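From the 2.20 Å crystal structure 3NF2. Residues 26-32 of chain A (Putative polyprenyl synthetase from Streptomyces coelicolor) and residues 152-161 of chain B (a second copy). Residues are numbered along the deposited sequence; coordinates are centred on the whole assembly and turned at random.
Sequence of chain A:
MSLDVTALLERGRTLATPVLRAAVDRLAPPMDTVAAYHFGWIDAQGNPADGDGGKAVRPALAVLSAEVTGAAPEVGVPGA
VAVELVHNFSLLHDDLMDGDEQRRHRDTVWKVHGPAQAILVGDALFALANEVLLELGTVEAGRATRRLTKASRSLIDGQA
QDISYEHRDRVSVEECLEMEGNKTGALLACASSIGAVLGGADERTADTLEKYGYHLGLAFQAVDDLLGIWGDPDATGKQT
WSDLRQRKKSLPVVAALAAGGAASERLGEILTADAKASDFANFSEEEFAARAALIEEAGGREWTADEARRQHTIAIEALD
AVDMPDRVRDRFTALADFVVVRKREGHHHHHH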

# COMPACT_ATOMS: atom_id res chain seq x y z
N ARG A 26 -16.60 7.23 2.25
CA ARG A 26 -16.62 6.63 3.59
C ARG A 26 -15.26 6.61 4.30
O ARG A 26 -15.18 6.22 5.46
CB ARG A 26 -17.16 5.20 3.50
CG ARG A 26 -18.65 5.10 3.25
CD ARG A 26 -19.41 4.75 4.52
NE ARG A 26 -19.25 3.34 4.86
CZ ARG A 26 -19.48 2.82 6.06
NH1 ARG A 26 -19.88 3.60 7.06
NH2 ARG A 26 -19.30 1.52 6.27
N LEU A 27 -14.20 7.01 3.61
CA LEU A 27 -12.86 7.08 4.21
C LEU A 27 -12.76 8.19 5.25
O LEU A 27 -13.33 9.26 5.10
CB LEU A 27 -11.79 7.31 3.13
CG LEU A 27 -11.46 6.32 2.02
CD1 LEU A 27 -10.56 7.04 1.02
CD2 LEU A 27 -10.77 5.07 2.54
N ALA A 28 -12.00 7.92 6.31
CA ALA A 28 -11.80 8.88 7.39
C ALA A 28 -11.14 10.18 6.88
O ALA A 28 -10.22 10.11 6.07
CB ALA A 28 -10.97 8.24 8.50
N PRO A 29 -11.66 11.35 7.30
CA PRO A 29 -11.07 12.66 6.96
C PRO A 29 -9.58 12.78 7.31
O PRO A 29 -9.17 12.30 8.37
CB PRO A 29 -11.89 13.63 7.81
CG PRO A 29 -13.25 12.98 7.86
CD PRO A 29 -12.96 11.50 7.98
N PRO A 30 -8.76 13.40 6.43
CA PRO A 30 -9.09 14.10 5.18
C PRO A 30 -9.08 13.21 3.94
O PRO A 30 -9.22 13.72 2.82
CB PRO A 30 -7.94 15.11 5.06
CG PRO A 30 -6.76 14.37 5.63
CD PRO A 30 -7.31 13.44 6.70
N MET A 31 -8.93 11.89 4.13
CA MET A 31 -8.73 10.96 3.01
C MET A 31 -9.88 10.92 2.01
O MET A 31 -9.65 10.73 0.83
CB MET A 31 -8.41 9.54 3.51
CG MET A 31 -7.24 9.47 4.50
SD MET A 31 -6.63 7.80 4.76
CE MET A 31 -7.97 7.14 5.73
N ASP A 32 -11.10 11.15 2.48
CA ASP A 32 -12.26 11.17 1.58
C ASP A 32 -12.23 12.36 0.61
O ASP A 32 -12.54 12.19 -0.57
CB ASP A 32 -13.59 11.14 2.37
CG ASP A 32 -13.74 12.30 3.33
OD1 ASP A 32 -12.72 12.86 3.79
OD2 ASP A 32 -14.89 12.67 3.63
N SER B 152 -5.16 -3.25 8.79
CA SER B 152 -4.35 -2.40 7.93
C SER B 152 -5.10 -1.12 7.62
O SER B 152 -4.50 -0.05 7.62
CB SER B 152 -3.96 -3.13 6.65
OG SER B 152 -5.11 -3.37 5.87
N ARG B 153 -6.41 -1.22 7.37
CA ARG B 153 -7.27 -0.04 7.14
C ARG B 153 -7.26 0.83 8.39
O ARG B 153 -7.26 2.07 8.31
CB ARG B 153 -8.72 -0.42 6.80
CG ARG B 153 -8.88 -1.26 5.52
CD ARG B 153 -10.08 -0.86 4.65
NE ARG B 153 -11.30 -0.62 5.40
CZ ARG B 153 -12.02 0.50 5.34
NH1 ARG B 153 -11.65 1.50 4.55
NH2 ARG B 153 -13.13 0.62 6.07
N SER B 154 -7.21 0.16 9.54
CA SER B 154 -7.16 0.82 10.83
C SER B 154 -5.88 1.60 11.08
O SER B 154 -5.95 2.73 11.51
CB SER B 154 -7.39 -0.20 11.95
OG SER B 154 -8.75 -0.55 12.02
N LEU B 155 -4.73 0.99 10.81
CA LEU B 155 -3.43 1.66 10.90
C LEU B 155 -3.34 2.89 9.99
O LEU B 155 -2.73 3.90 10.35
CB LEU B 155 -2.32 0.69 10.49
CG LEU B 155 -1.84 -0.39 11.46
CD1 LEU B 155 -1.16 -1.49 10.67
CD2 LEU B 155 -0.87 0.21 12.47
N ILE B 156 -3.93 2.78 8.80
CA ILE B 156 -4.01 3.90 7.86
C ILE B 156 -4.87 5.01 8.47
O ILE B 156 -4.47 6.19 8.45
CB ILE B 156 -4.53 3.44 6.46
CG1 ILE B 156 -3.50 2.53 5.78
CG2 ILE B 156 -4.83 4.63 5.57
CD1 ILE B 156 -4.12 1.55 4.79
N ASP B 157 -6.01 4.62 9.06
CA ASP B 157 -6.90 5.55 9.79
C ASP B 157 -6.16 6.26 10.90
O ASP B 157 -6.32 7.48 11.06
CB ASP B 157 -8.09 4.83 10.41
CG ASP B 157 -9.15 4.44 9.40
OD1 ASP B 157 -10.09 3.71 9.79
OD2 ASP B 157 -9.04 4.85 8.22
N GLY B 158 -5.36 5.51 11.65
CA GLY B 158 -4.62 6.06 12.79
C GLY B 158 -3.62 7.10 12.36
O GLY B 158 -3.48 8.13 13.00
N GLN B 159 -2.93 6.80 11.26
CA GLN B 159 -2.03 7.74 10.61
C GLN B 159 -2.74 8.99 10.05
O GLN B 159 -2.21 10.09 10.16
CB GLN B 159 -1.21 7.02 9.53
CG GLN B 159 -0.14 7.88 8.88
CD GLN B 159 0.91 8.38 9.85
OE1 GLN B 159 1.09 7.82 10.93
NE2 GLN B 159 1.63 9.43 9.45
N ALA B 160 -3.94 8.81 9.48
CA ALA B 160 -4.77 9.95 9.05
C ALA B 160 -5.12 10.84 10.22
O ALA B 160 -5.04 12.07 10.13
CB ALA B 160 -6.05 9.47 8.35
N GLN B 161 -5.49 10.21 11.33
CA GLN B 161 -5.75 10.92 12.57
C GLN B 161 -4.51 11.69 13.03
O GLN B 161 -4.59 12.86 13.40
CB GLN B 161 -6.28 9.96 13.65
CG GLN B 161 -7.74 9.57 13.41
CD GLN B 161 -8.16 8.20 13.98
OE1 GLN B 161 -7.41 7.53 14.68
NE2 GLN B 161 -9.39 7.80 13.67
O HOH W 1 -10.73 5.28 6.12

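Small interfaces between a loop and a helix often depend less on direct polar bonds than on one long, flexible side chain finding the low ground on the helix surface. The contact between these two copies of a putative polyprenyl synthetase is a compact example: no direct hydrogen bond crosses it, and the two stretches together bury 273 Å².

The helical surface presented by chain B is built from R153(B), I156(B), D157(B) and A160(B), which recur along the helix at intervals of one, three or four residues and so share one face, held in register by regular backbone bonds such as A160(B) N to I156(B) O at 2.9 Å. The low point is A160(B). Its side chain is a single methyl directed toward chain A; it projects little and is covered by P29(A), P30(A) and M31(A), and 57 Å² of the residue is covered.

M31(A) is the matching bump. Its CB points toward the helix, and with chi angles m, t and m the chain bends to lay its thioether over the neighbouring turns. SD lies 3.7 Å from CG2 of I156(B) and 4.0 Å from CB of A160(B), while the terminal CE reaches 3.5 Å from OD2 of D157(B). Unbranched and flexible, methionine suits this uneven ground, and it contributes 59 Å², more than any other residue here.

The loop's own shape places this bump. A cis peptide bond precedes P30(A), which occupies the N-cap position, and the chain turns tightly enough for M31(A) N to bond A28(A) O at 2.9 Å. Beside the methionine, P30(A) brings its CD to 4.5 Å from A160(B) CB; the backbone of P29(A) completes the cover, with its O 4.2 Å from that same CB.

A28(A) answers D157(B) with a small side chain of its own. Its methyl points toward the helix, and CB stands 3.9 Å from OD2 of D157(B). The carboxylate, whose end comes nearer the loop than its CB direction suggests, finds its polar link through water: water 1 accepts from A28(A) N at 2.9 Å and donates to D157(B) OD2 at 2.7 Å. A backbone amide and an acid are thus joined across a gap that apolar packing leaves unfilled.

At the margin, R153(B) leaves the helix sideways, but the end of its side chain comes nearer the loop, and L27(A) CD2 meets the edge of the guanidinium, 4.2 Å from R153(B) NH1. The general lesson is economical: a small residue makes the hollow, a pliant one fills it, and a single water bridges what remains.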